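Local coordinates for protein hydrolase, haloacid dehalogenase-like family (Chlorobaculum tepidum, PDB 2HCF) that is probably a magnesium-dependent hydrolase of the haloacid dehalogenase superfamily, its natural substrate not established, at residues V7-D12 and H135-G140; G13-V18 and E96-L101; G114-N119 and N150-I155; I173-D178 and R184-L189. All coordinates share one frame; numbering follows the deposited sequence. Where two conformers were deposited one is given.

Interaction 1 of 4, residues V7-D12 and H135-G140. With MG (magnesium ion), chain B.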
loop_
_atom_site.group_PDB
_atom_site.type_symbol
_atom_site.label_atom_id
_atom_site.label_comp_id
_atom_site.label_asym_id
_atom_site.label_seq_id
_atom_site.Cartn_x
_atom_site.Cartn_y
_atom_site.Cartn_z
ATOM N N VAL A 7 -8.010 -10.515 -3.628
ATOM C CA VAL A 7 -7.080 -10.294 -2.554
ATOM C C VAL A 7 -6.192 -9.063 -2.832
ATOM O O VAL A 7 -5.384 -9.057 -3.766
ATOM C CB VAL A 7 -6.188 -11.540 -2.338
ATOM C CG1 VAL A 7 -5.390 -11.383 -1.058
ATOM C CG2 VAL A 7 -7.039 -12.802 -2.277
ATOM N N LEU A 8 -6.307 -8.077 -1.955
ATOM C CA LEU A 8 -5.656 -6.782 -2.122
ATOM C C LEU A 8 -4.623 -6.574 -1.010
ATOM O O LEU A 8 -4.932 -6.657 0.173
ATOM C CB LEU A 8 -6.715 -5.672 -2.124
ATOM C CG LEU A 8 -7.798 -5.747 -3.204
ATOM C CD1 LEU A 8 -8.859 -4.703 -2.930
ATOM C CD2 LEU A 8 -7.224 -5.573 -4.597
ATOM N N PHE A 9 -3.396 -6.293 -1.415
ATOM C CA PHE A 9 -2.238 -6.162 -0.533
ATOM C C PHE A 9 -1.721 -4.734 -0.527
ATOM O O PHE A 9 -1.514 -4.105 -1.609
ATOM C CB PHE A 9 -1.075 -7.008 -1.057
ATOM C CG PHE A 9 -1.129 -8.477 -0.674
ATOM C CD1 PHE A 9 -0.558 -8.913 0.519
ATOM C CD2 PHE A 9 -1.654 -9.435 -1.549
ATOM C CE1 PHE A 9 -0.571 -10.258 0.860
ATOM C CE2 PHE A 9 -1.672 -10.766 -1.213
ATOM C CZ PHE A 9 -1.125 -11.178 0.000
ATOM N N ASP A 10 -1.514 -4.235 0.687
ATOM C CA ASP A 10 -0.628 -3.099 0.980
ATOM C C ASP A 10 0.836 -3.463 0.717
ATOM O O ASP A 10 1.159 -4.624 0.720
ATOM C CB ASP A 10 -0.823 -2.757 2.449
ATOM C CG ASP A 10 0.028 -1.585 2.894
ATOM O OD1 ASP A 10 -0.193 -0.497 2.325
ATOM O OD2 ASP A 10 0.869 -1.763 3.820
ATOM N N ILE A 11 1.703 -2.479 0.452
ATOM C CA ILE A 11 3.132 -2.708 0.214
ATOM C C ILE A 11 3.976 -2.536 1.507
ATOM O O ILE A 11 4.433 -3.538 2.101
ATOM C CB ILE A 11 3.638 -1.809 -0.929
ATOM C CG1 ILE A 11 2.789 -2.058 -2.197
ATOM C CG2 ILE A 11 5.126 -2.040 -1.187
ATOM C CD1 ILE A 11 3.237 -1.286 -3.409
ATOM N N ASP A 12 4.144 -1.293 1.977
ATOM C CA ASP A 12 5.115 -0.990 3.038
ATOM C C ASP A 12 4.653 -1.513 4.382
ATOM O O ASP A 12 3.495 -1.265 4.787
ATOM C CB ASP A 12 5.408 0.506 3.122
ATOM C CG ASP A 12 5.993 1.052 1.798
ATOM O OD1 ASP A 12 5.213 1.217 0.852
ATOM O OD2 ASP A 12 7.208 1.272 1.708
ATOM N N HIS A 135 5.569 -8.559 -10.643
ATOM C CA HIS A 135 4.910 -9.390 -11.661
ATOM C C HIS A 135 3.623 -10.091 -11.132
ATOM O O HIS A 135 2.702 -10.410 -11.908
ATOM C CB HIS A 135 5.935 -10.381 -12.251
ATOM C CG HIS A 135 6.397 -11.413 -11.273
ATOM N ND1 HIS A 135 5.695 -12.574 -11.042
ATOM C CD2 HIS A 135 7.449 -11.430 -10.416
ATOM C CE1 HIS A 135 6.295 -13.267 -10.091
ATOM N NE2 HIS A 135 7.351 -12.583 -9.680
ATOM N N TYR A 136 3.513 -10.265 -9.821
ATOM C CA TYR A 136 2.325 -10.877 -9.237
ATOM C C TYR A 136 1.054 -10.003 -9.307
ATOM O O TYR A 136 -0.057 -10.503 -9.120
ATOM C CB TYR A 136 2.553 -11.199 -7.753
ATOM C CG TYR A 136 3.577 -12.248 -7.484
ATOM C CD1 TYR A 136 3.320 -13.594 -7.753
ATOM C CD2 TYR A 136 4.825 -11.906 -6.959
ATOM C CE1 TYR A 136 4.289 -14.556 -7.511
ATOM C CE2 TYR A 136 5.778 -12.859 -6.708
ATOM C CZ TYR A 136 5.514 -14.170 -6.976
ATOM O OH TYR A 136 6.505 -15.093 -6.734
ATOM N N PHE A 137 1.204 -8.708 -9.526
ATOM C CA PHE A 137 0.095 -7.771 -9.332
ATOM C C PHE A 137 -0.352 -7.080 -10.644
ATOM O O PHE A 137 0.238 -6.086 -11.070
ATOM C CB PHE A 137 0.496 -6.734 -8.307
ATOM C CG PHE A 137 0.820 -7.318 -6.965
ATOM C CD1 PHE A 137 -0.198 -7.697 -6.100
ATOM C CD2 PHE A 137 2.140 -7.490 -6.569
ATOM C CE1 PHE A 137 0.095 -8.234 -4.861
ATOM C CE2 PHE A 137 2.451 -8.029 -5.335
ATOM C CZ PHE A 137 1.417 -8.393 -4.463
ATOM N N PRO A 138 -1.412 -7.603 -11.283
ATOM C CA PRO A 138 -1.848 -7.080 -12.566
ATOM C C PRO A 138 -2.555 -5.719 -12.519
ATOM O O PRO A 138 -2.722 -5.103 -13.558
ATOM C CB PRO A 138 -2.792 -8.192 -13.072
ATOM C CG PRO A 138 -3.370 -8.753 -11.841
ATOM C CD PRO A 138 -2.278 -8.695 -10.814
ATOM N N PHE A 139 -2.995 -5.260 -11.337
ATOM C CA PHE A 139 -3.691 -3.987 -11.229
ATOM C C PHE A 139 -3.651 -3.544 -9.788
ATOM O O PHE A 139 -3.199 -4.305 -8.924
ATOM C CB PHE A 139 -5.171 -4.121 -11.675
ATOM C CG PHE A 139 -6.070 -4.682 -10.617
ATOM C CD1 PHE A 139 -5.949 -5.985 -10.224
ATOM C CD2 PHE A 139 -6.997 -3.883 -9.966
ATOM C CE1 PHE A 139 -6.738 -6.506 -9.224
ATOM C CE2 PHE A 139 -7.786 -4.405 -8.959
ATOM C CZ PHE A 139 -7.668 -5.693 -8.595
ATOM N N GLY A 140 -4.176 -2.352 -9.485
ATOM C CA GLY A 140 -4.358 -1.964 -8.091
ATOM C C GLY A 140 -5.069 -0.631 -7.960
ATOM O O GLY A 140 -5.547 -0.093 -8.967
HETATM MG MG MG B . 1.567 -0.439 5.203
HETATM O O HOH W 1 1.850 1.165 3.839
HETATM O O HOH W 2 2.718 0.694 6.762
HETATM O O HOH W 3 -0.342 0.348 5.347
#
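Leu8 and Phe9, neighbours on strand 5-9, reach the loop 135-140 with one side chain each and from the two faces of the sheet. Leu8 sends CD2 to the far end of the Phe139 ring, 4.0 Å from CZ. Phe9 points toward the loop, its chi1 of -83° setting CG beside the backbone N. Its ring atom CD2 lies 3.9 Å from Phe137 CE1, in the plane of the Phe137 ring and at its edge. In both pairs the side chains cross at about a right angle. The seam is buried and apolar, which suits leucine and phenylalanine; no hydrogen bond crosses it.

Beyond the strand the chain turns polar. Asp10 OD2 binds the magnesium ion at 2.0 Å, while its OD1 accepts a hydrogen bond of 3.0 Å from the O of metal-bound water 1 and also pairs with Arg149. Asp12 uses its backbone O on the metal, at 2.1 Å, which leaves its carboxylate to Lys127 and Asn119.

Strand 5-9 runs between strands 111-116 and 173-177 of the parallel sheet. Phe139 packs against helix 152-164 on one face, and Phe137 meets Leu102 of helix 98-106 on the other.

Interaction 2 of 4, residues G13-V18 and E96-L101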
loop_
_atom_site.group_PDB
_atom_site.type_symbol
_atom_site.label_atom_id
_atom_site.label_comp_id
_atom_site.label_asym_id
_atom_site.label_seq_id
_atom_site.Cartn_x
_atom_site.Cartn_y
_atom_site.Cartn_z
ATOM N N GLY A 13 5.532 -2.285 5.019
ATOM C CA GLY A 13 5.230 -2.938 6.314
ATOM C C GLY A 13 4.341 -4.180 6.235
ATOM O O GLY A 13 3.955 -4.714 7.281
ATOM N N THR A 14 4.010 -4.612 5.004
ATOM C CA THR A 14 3.199 -5.778 4.706
ATOM C C THR A 14 3.944 -6.742 3.781
ATOM O O THR A 14 4.145 -7.917 4.115
ATOM C CB THR A 14 1.878 -5.364 4.050
ATOM O OG1 THR A 14 1.153 -4.474 4.922
ATOM C CG2 THR A 14 1.001 -6.565 3.747
ATOM N N LEU A 15 4.349 -6.248 2.621
ATOM C CA LEU A 15 5.191 -7.072 1.714
ATOM C C LEU A 15 6.674 -6.817 1.885
ATOM O O LEU A 15 7.494 -7.713 1.719
ATOM C CB LEU A 15 4.811 -6.795 0.267
ATOM C CG LEU A 15 3.351 -7.049 -0.124
ATOM C CD1 LEU A 15 3.121 -6.577 -1.579
ATOM C CD2 LEU A 15 3.037 -8.525 0.015
ATOM N N LEU A 16 7.025 -5.575 2.146
ATOM C CA LEU A 16 8.423 -5.189 2.215
ATOM C C LEU A 16 8.568 -3.929 3.037
ATOM O O LEU A 16 7.553 -3.304 3.426
ATOM C CB LEU A 16 8.991 -4.987 0.806
ATOM C CG LEU A 16 8.285 -3.959 -0.127
ATOM C CD1 LEU A 16 8.687 -2.507 0.164
ATOM C CD2 LEU A 16 8.652 -4.295 -1.596
ATOM N N LYS A 17 9.834 -3.604 3.320
ATOM C CA LYS A 17 10.245 -2.335 3.915
ATOM C C LYS A 17 11.356 -1.728 3.115
ATOM O O LYS A 17 12.106 -2.437 2.431
ATOM C CB LYS A 17 10.728 -2.514 5.345
ATOM C CG LYS A 17 9.582 -2.876 6.276
ATOM C CD LYS A 17 10.031 -3.040 7.693
ATOM C CE LYS A 17 8.821 -3.450 8.547
ATOM N NZ LYS A 17 9.159 -3.688 9.974
ATOM N N VAL A 18 11.430 -0.396 3.199
ATOM C CA VAL A 18 12.439 0.377 2.500
ATOM C C VAL A 18 13.313 1.090 3.493
ATOM O O VAL A 18 12.854 1.500 4.548
ATOM C CB VAL A 18 11.825 1.437 1.569
ATOM C CG1 VAL A 18 12.926 2.002 0.612
ATOM C CG2 VAL A 18 10.702 0.819 0.742
ATOM N N GLU A 96 8.927 -11.611 5.976
ATOM C CA GLU A 96 9.011 -13.072 6.129
ATOM C C GLU A 96 7.880 -13.764 5.380
ATOM O O GLU A 96 6.721 -13.409 5.562
ATOM C CB GLU A 96 8.989 -13.489 7.618
ATOM C CG GLU A 96 9.128 -15.013 7.795
ATOM C CD GLU A 96 9.337 -15.454 9.241
ATOM O OE1 GLU A 96 9.071 -14.660 10.165
ATOM O OE2 GLU A 96 9.756 -16.619 9.434
ATOM N N GLY A 97 8.207 -14.698 4.500
ATOM C CA GLY A 97 7.181 -15.542 3.851
ATOM C C GLY A 97 6.441 -14.950 2.658
ATOM O O GLY A 97 5.561 -15.591 2.074
ATOM N N VAL A 98 6.806 -13.730 2.279
ATOM C CA VAL A 98 6.058 -12.984 1.264
ATOM C C VAL A 98 6.107 -13.640 -0.128
ATOM O O VAL A 98 5.072 -13.812 -0.766
ATOM C CB VAL A 98 6.556 -11.537 1.212
ATOM C CG1 VAL A 98 6.131 -10.828 -0.102
ATOM C CG2 VAL A 98 6.087 -10.811 2.448
ATOM N N ARG A 99 7.297 -14.025 -0.593
ATOM C CA ARG A 99 7.395 -14.593 -1.944
ATOM C C ARG A 99 6.632 -15.926 -2.018
ATOM O O ARG A 99 5.909 -16.184 -2.968
ATOM C CB ARG A 99 8.843 -14.756 -2.411
ATOM C CG ARG A 99 8.936 -15.046 -3.939
ATOM C CD ARG A 99 10.333 -15.344 -4.459
ATOM N NE ARG A 99 11.328 -14.366 -4.013
ATOM C CZ ARG A 99 11.593 -13.205 -4.619
ATOM N NH1 ARG A 99 10.963 -12.834 -5.740
ATOM N NH2 ARG A 99 12.509 -12.407 -4.098
ATOM N N GLU A 100 6.778 -16.739 -0.968
ATOM C CA GLU A 100 6.088 -18.016 -0.835
ATOM C C GLU A 100 4.568 -17.831 -0.879
ATOM O O GLU A 100 3.872 -18.589 -1.535
ATOM C CB GLU A 100 6.480 -18.702 0.476
ATOM C CG GLU A 100 7.967 -19.091 0.588
ATOM C CD GLU A 100 8.915 -17.930 0.959
ATOM O OE1 GLU A 100 8.469 -16.776 1.226
ATOM O OE2 GLU A 100 10.141 -18.184 0.966
ATOM N N LEU A 101 4.083 -16.792 -0.216
ATOM C CA LEU A 101 2.652 -16.546 -0.125
ATOM C C LEU A 101 2.099 -16.090 -1.481
ATOM O O LEU A 101 1.025 -16.511 -1.913
ATOM C CB LEU A 101 2.368 -15.475 0.937
ATOM C CG LEU A 101 0.906 -15.050 1.120
ATOM C CD1 LEU A 101 0.015 -16.240 1.457
ATOM C CD2 LEU A 101 0.764 -13.955 2.179
#
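Val98, in the first turn of helix 98-106, points its side chain straight at the turn formed by Thr14 and Leu15. Its CB lies 4.0 Å from Leu15 O, and from there the two methyls part. CG1, anti to the backbone N (chi1 162°), meets Leu15 twice, touching the carbonyl O and, at 3.9 Å, the methyl CD2. CG2 comes closer to the backbone, 3.5 Å from Leu15 O and 3.9 Å from Thr14 O. The beta-branched valine thus straddles the Leu15 carbonyl, with a methyl for the leucine side chain and another for the peptide oxygens. Leu15 answers with CD2, while it also packs on Phe9 and Leu128. Cutting Val98 back to an alanine would remove both methyls and would probably leave Leu15 CD2 without its partner and a gap beside the carbonyl oxygens of Thr14 and Leu15.

Glycine fits both bends of the chain: Gly13 and Gly97 have positive phi, 77° and 81°, and Gly97 is the N-cap residue of the helix. Gly13 N also bonds to Leu16 O at 2.8 Å, closing the turn. Thr14 turns its side chain away from the helix, and its OG1 bonds to Asp10 OD2 and, weakly, to Asp178 OD1. The turn leads into strand 16-18, which pairs antiparallel with strand 92-94. The helix packs on the turn that holds Thr14 and Leu15 just after it; Asp10, Asp12 and Thr14, the last of the three, fit the DxDx(T/V) signature of the haloacid dehalogenase superfamily, here at a strand end on magnesium.

Interaction 3 of 4, residues G114-N119 and N150-I155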
loop_
_atom_site.group_PDB
_atom_site.type_symbol
_atom_site.label_atom_id
_atom_site.label_comp_id
_atom_site.label_asym_id
_atom_site.label_seq_id
_atom_site.Cartn_x
_atom_site.Cartn_y
_atom_site.Cartn_z
ATOM N N GLY A 114 -4.377 -8.034 -6.363
ATOM C CA GLY A 114 -4.167 -6.621 -6.652
ATOM C C GLY A 114 -3.499 -5.861 -5.497
ATOM O O GLY A 114 -3.373 -6.371 -4.373
ATOM N N LEU A 115 -3.078 -4.629 -5.782
ATOM C CA LEU A 115 -2.444 -3.785 -4.808
ATOM C C LEU A 115 -3.451 -2.773 -4.360
ATOM O O LEU A 115 -4.228 -2.305 -5.180
ATOM C CB LEU A 115 -1.293 -3.051 -5.439
ATOM C CG LEU A 115 -0.151 -3.993 -5.854
ATOM C CD1 LEU A 115 0.759 -3.268 -6.756
ATOM C CD2 LEU A 115 0.626 -4.481 -4.613
ATOM N N LEU A 116 -3.429 -2.431 -3.080
ATOM C CA LEU A 116 -4.168 -1.308 -2.534
ATOM C C LEU A 116 -3.200 -0.626 -1.580
ATOM O O LEU A 116 -2.931 -1.170 -0.486
ATOM C CB LEU A 116 -5.418 -1.766 -1.775
ATOM C CG LEU A 116 -6.446 -0.664 -1.538
ATOM C CD1 LEU A 116 -7.805 -1.239 -1.248
ATOM C CD2 LEU A 116 -6.045 0.271 -0.404
ATOM N N THR A 117 -2.638 0.512 -2.025
ATOM C CA THR A 117 -1.468 1.083 -1.387
ATOM C C THR A 117 -1.433 2.597 -1.323
ATOM O O THR A 117 -2.057 3.274 -2.148
ATOM C CB THR A 117 -0.209 0.540 -2.099
ATOM O OG1 THR A 117 0.958 1.172 -1.589
ATOM C CG2 THR A 117 -0.324 0.706 -3.591
ATOM N N GLY A 118 -0.704 3.122 -0.328
ATOM C CA GLY A 118 -0.488 4.572 -0.182
ATOM C C GLY A 118 0.587 5.088 -1.124
ATOM O O GLY A 118 0.767 6.299 -1.271
ATOM N N ASN A 119 1.350 4.187 -1.741
ATOM C CA ASN A 119 2.326 4.588 -2.748
ATOM C C ASN A 119 1.655 5.100 -4.043
ATOM O O ASN A 119 0.619 4.570 -4.471
ATOM C CB ASN A 119 3.227 3.395 -3.135
ATOM C CG ASN A 119 4.204 2.986 -2.040
ATOM O OD1 ASN A 119 5.290 3.579 -1.923
ATOM N ND2 ASN A 119 3.872 1.909 -1.294
ATOM N N ASN A 150 -9.667 5.626 2.104
ATOM C CA ASN A 150 -11.034 5.070 2.103
ATOM C C ASN A 150 -11.802 5.157 0.797
ATOM O O ASN A 150 -12.852 4.523 0.674
ATOM C CB ASN A 150 -11.846 5.696 3.228
ATOM C CG ASN A 150 -11.336 5.285 4.592
ATOM O OD1 ASN A 150 -10.607 4.294 4.730
ATOM N ND2 ASN A 150 -11.711 6.047 5.609
ATOM N N GLU A 151 -11.280 5.911 -0.171
ATOM C CA GLU A 151 -11.782 5.880 -1.552
ATOM C C GLU A 151 -11.235 4.689 -2.359
ATOM O O GLU A 151 -11.893 4.219 -3.292
ATOM C CB GLU A 151 -11.425 7.189 -2.264
ATOM C CG GLU A 151 -12.063 8.420 -1.602
ATOM C CD GLU A 151 -11.691 9.731 -2.286
ATOM O OE1 GLU A 151 -11.498 9.745 -3.542
ATOM O OE2 GLU A 151 -11.590 10.758 -1.555
ATOM N N LEU A 152 -10.057 4.187 -1.984
ATOM C CA LEU A 152 -9.362 3.141 -2.760
ATOM C C LEU A 152 -10.052 1.769 -2.943
ATOM O O LEU A 152 -9.983 1.200 -4.028
ATOM C CB LEU A 152 -7.958 2.928 -2.200
ATOM C CG LEU A 152 -6.911 4.047 -2.331
ATOM C CD1 LEU A 152 -5.505 3.463 -2.258
ATOM C CD2 LEU A 152 -7.090 4.887 -3.572
ATOM N N PRO A 153 -10.700 1.220 -1.897
ATOM C CA PRO A 153 -11.355 -0.085 -2.038
ATOM C C PRO A 153 -12.414 -0.074 -3.142
ATOM O O PRO A 153 -12.531 -1.010 -3.886
ATOM C CB PRO A 153 -12.041 -0.286 -0.681
ATOM C CG PRO A 153 -11.361 0.607 0.222
ATOM C CD PRO A 153 -10.895 1.775 -0.553
ATOM N N HIS A 154 -13.195 0.996 -3.208
ATOM C CA HIS A 154 -14.219 1.130 -4.229
ATOM C C HIS A 154 -13.613 1.108 -5.606
ATOM O O HIS A 154 -14.050 0.362 -6.458
ATOM C CB HIS A 154 -14.990 2.408 -4.031
ATOM C CG HIS A 154 -15.647 2.513 -2.700
ATOM N ND1 HIS A 154 -16.743 1.756 -2.348
ATOM C CD2 HIS A 154 -15.373 3.303 -1.632
ATOM C CE1 HIS A 154 -17.121 2.075 -1.125
ATOM N NE2 HIS A 154 -16.317 3.025 -0.671
ATOM N N ILE A 155 -12.566 1.897 -5.787
ATOM C CA ILE A 155 -11.843 1.985 -7.047
ATOM C C ILE A 155 -11.247 0.633 -7.461
ATOM O O ILE A 155 -11.409 0.204 -8.598
ATOM C CB ILE A 155 -10.723 3.066 -6.958
ATOM C CG1 ILE A 155 -11.342 4.458 -6.891
ATOM C CG2 ILE A 155 -9.677 2.921 -8.126
ATOM C CD1 ILE A 155 -10.341 5.572 -6.628
#
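Leu116 holds CG anti to its own N (chi1 -163°), and Leu152 holds CG anti to its carbonyl carbon (chi1 -67°), which turns the two branched ends against each other. Leu116 CD2 fits against Leu152, 3.7 Å from both CD1 and CB. The other branch of Leu116, CD1, rests on the backbone of Pro153, 3.8 Å from CA, with the ring atom CG a little farther off. Leucine suits this place on the strand because its forked end can reach two partners at once. Leu152 serves both Leu116 and the backbone after it with a single methyl, for its CD1 also lies 3.5 Å from Thr117 O.

In the Rossmann-like sheet strand 111-116, between strands 140-141 and 5-9, is covered here by helix 152-164, where the strand runs out into the loop near the magnesium site. With an alanine in place of Leu116 both methyls would be gone, and Leu152 CD1 and Pro153 would probably face a gap.

Thr117 points its side chain away from the helix. Its OG1 accepts from Asn119 N at 3.0 Å with an N-H...O angle of 164°, an ST turn that shapes the loop after the strand. Asn119 OD1 in turn accepts from Lys127.

Interaction 4 of 4, residues I173-D178 and R184-L189. With MG (magnesium ion), chain B.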
loop_
_atom_site.group_PDB
_atom_site.type_symbol
_atom_site.label_atom_id
_atom_site.label_comp_id
_atom_site.label_asym_id
_atom_site.label_seq_id
_atom_site.Cartn_x
_atom_site.Cartn_y
_atom_site.Cartn_z
ATOM N N ILE A 173 -13.900 -10.620 -0.708
ATOM C CA ILE A 173 -12.896 -9.573 -0.826
ATOM C C ILE A 173 -12.029 -9.553 0.433
ATOM O O ILE A 173 -12.538 -9.479 1.544
ATOM C CB ILE A 173 -13.524 -8.176 -1.009
ATOM C CG1 ILE A 173 -14.517 -8.179 -2.190
ATOM C CG2 ILE A 173 -12.395 -7.113 -1.205
ATOM C CD1 ILE A 173 -15.491 -6.988 -2.170
ATOM N N VAL A 174 -10.721 -9.621 0.229
ATOM C CA VAL A 174 -9.756 -9.677 1.329
ATOM C C VAL A 174 -8.758 -8.530 1.170
ATOM O O VAL A 174 -8.108 -8.379 0.120
ATOM C CB VAL A 174 -9.020 -11.044 1.359
ATOM C CG1 VAL A 174 -8.003 -11.094 2.482
ATOM C CG2 VAL A 174 -10.018 -12.171 1.503
ATOM N N ILE A 175 -8.671 -7.712 2.214
ATOM C CA ILE A 175 -7.779 -6.583 2.222
ATOM C C ILE A 175 -6.729 -6.748 3.303
ATOM O O ILE A 175 -7.053 -6.887 4.478
ATOM C CB ILE A 175 -8.562 -5.298 2.381
ATOM C CG1 ILE A 175 -9.203 -4.960 1.035
ATOM C CG2 ILE A 175 -7.681 -4.149 2.800
ATOM C CD1 ILE A 175 -10.366 -4.018 1.116
ATOM N N ILE A 176 -5.464 -6.729 2.885
ATOM C CA ILE A 176 -4.348 -7.075 3.765
ATOM C C ILE A 176 -3.394 -5.890 3.972
ATOM O O ILE A 176 -2.895 -5.292 2.991
ATOM C CB ILE A 176 -3.566 -8.286 3.197
ATOM C CG1 ILE A 176 -4.498 -9.493 3.063
ATOM C CG2 ILE A 176 -2.358 -8.627 4.070
ATOM C CD1 ILE A 176 -4.008 -10.565 2.087
ATOM N N GLY A 177 -3.094 -5.612 5.243
ATOM C CA GLY A 177 -2.110 -4.601 5.626
ATOM C C GLY A 177 -1.687 -4.604 7.085
ATOM O O GLY A 177 -2.108 -5.452 7.859
ATOM N N ASP A 178 -0.891 -3.599 7.459
ATOM C CA ASP A 178 -0.174 -3.544 8.739
ATOM C C ASP A 178 -0.555 -2.410 9.696
ATOM O O ASP A 178 0.091 -2.279 10.739
ATOM C CB ASP A 178 1.332 -3.478 8.467
ATOM C CG ASP A 178 1.764 -2.124 7.854
ATOM O OD1 ASP A 178 1.245 -1.814 6.755
ATOM O OD2 ASP A 178 2.623 -1.405 8.466
ATOM N N ARG A 184 -9.280 -0.138 8.414
ATOM C CA ARG A 184 -10.404 0.792 8.339
ATOM C C ARG A 184 -10.902 0.872 6.902
ATOM O O ARG A 184 -12.080 0.904 6.641
ATOM C CB ARG A 184 -9.978 2.180 8.815
ATOM C CG ARG A 184 -10.957 3.296 8.420
ATOM C CD ARG A 184 -10.723 4.593 9.170
ATOM N NE ARG A 184 -10.224 4.327 10.511
ATOM C CZ ARG A 184 -8.991 4.600 10.936
ATOM N NH1 ARG A 184 -8.092 5.227 10.161
ATOM N NH2 ARG A 184 -8.667 4.252 12.163
ATOM N N CYS A 185 -9.985 0.872 5.947
ATOM C CA CYS A 185 -10.456 1.026 4.547
ATOM C C CYS A 185 -11.251 -0.214 4.070
ATOM O O CYS A 185 -12.138 -0.098 3.225
ATOM C CB CYS A 185 -9.339 1.446 3.608
ATOM S SG CYS A 185 -8.319 0.150 3.053
ATOM N N ALA A 186 -10.982 -1.373 4.667
ATOM C CA ALA A 186 -11.719 -2.598 4.358
ATOM C C ALA A 186 -13.195 -2.499 4.724
ATOM O O ALA A 186 -14.049 -3.112 4.085
ATOM C CB ALA A 186 -11.092 -3.777 5.057
ATOM N N ARG A 187 -13.506 -1.722 5.751
ATOM C CA ARG A 187 -14.882 -1.567 6.193
ATOM C C ARG A 187 -15.751 -0.913 5.110
ATOM O O ARG A 187 -16.965 -1.117 5.081
ATOM C CB ARG A 187 -14.957 -0.720 7.469
ATOM C CG ARG A 187 -14.098 -1.225 8.657
ATOM C CD ARG A 187 -14.267 -0.317 9.895
ATOM N NE ARG A 187 -13.243 -0.605 10.919
ATOM C CZ ARG A 187 -12.655 0.299 11.713
ATOM N NH1 ARG A 187 -12.960 1.604 11.666
ATOM N NH2 ARG A 187 -11.757 -0.119 12.594
ATOM N N GLU A 188 -15.124 -0.158 4.206
ATOM C CA GLU A 188 -15.827 0.457 3.071
ATOM C C GLU A 188 -16.627 -0.541 2.244
ATOM O O GLU A 188 -17.693 -0.203 1.746
ATOM C CB GLU A 188 -14.839 1.177 2.163
ATOM C CG GLU A 188 -14.243 2.401 2.813
ATOM C CD GLU A 188 -15.284 3.486 3.029
ATOM O OE1 GLU A 188 -16.059 3.782 2.091
ATOM O OE2 GLU A 188 -15.341 4.056 4.138
ATOM N N LEU A 189 -16.123 -1.766 2.122
ATOM C CA LEU A 189 -16.789 -2.776 1.311
ATOM C C LEU A 189 -17.359 -3.907 2.144
ATOM O O LEU A 189 -17.788 -4.919 1.576
ATOM C CB LEU A 189 -15.776 -3.371 0.355
ATOM C CG LEU A 189 -15.044 -2.438 -0.612
ATOM C CD1 LEU A 189 -14.125 -3.311 -1.440
ATOM C CD2 LEU A 189 -16.009 -1.651 -1.493
HETATM MG MG MG B . 1.567 -0.439 5.203
HETATM O O HOH W 2 2.718 0.694 6.762
HETATM O O HOH W 1 1.850 1.165 3.839
HETATM O O HOH W 3 -0.342 0.348 5.347
#
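Strand 173-177 and residues 184-189, from helix 180-187 onward, lie against each other, and their nearest CA atoms are those of Ile175 and Ala186, 6.0 Å apart. Alanine suits that point: its single methyl lets the helix settle close to the strand. Ile175 spreads over it, CB 4.0 Å from Ala186 CB and CD1 3.8 Å from Ala186 CA. CG1 is anti to the carbonyl carbon (chi1 -77°), and this brings CD1 over Ala186, while CG2 reaches toward Cys185 SG, a looser contact of 4.4 Å. Two residues earlier, Ile173 turns to the same side of the strand and meets Leu189, CD1 to CD1 at 4.0 Å. Leu189 also packs on Pro153 and Leu157 of helix 152-164. Val174, pointing away from the helix, lies against strand 192-196 instead. All the contacts across the pair are apolar.

At the strand's carboxyl end the character changes. Gly177 leads into Asp178, whose OD1 binds the magnesium ion at 2.1 Å and whose OD2 accepts a hydrogen bond from the O of metal-bound water 2 at 2.7 Å. One carboxylate thus grips the metal directly and through its water. Asp10 and Asp12 supply the other protein oxygens of the site.

Strand 173-177, helix 180-187 and strand 192-196 form a beta-alpha-beta unit of the Rossmann-like sheet, and an acidic residue at the end of this strand is where the haloacid dehalogenase superfamily completes its magnesium site.

Interactions 1 and 4 share the magnesium ion and its three waters: Asp10 and Asp12 lie in the loop just after strand 5-9, Asp178 just after the neighbouring strand 173-177. The strands are tied by Leu8 N to Val174 O and Leu8 O to Ile176 N, each 2.8 Å. Interaction 3 joins from the other flank, with Phe9 O to Leu116 N at 2.9 Å. Its helix also meets that of interaction 4, His154 NE2 lying 2.9 Å from Glu188 OE1. Interaction 2, its centre about 18 Å from those of interactions 3 and 4, packs on interaction 1 through Leu15 CD2, 3.7 Å from Phe9 CD1.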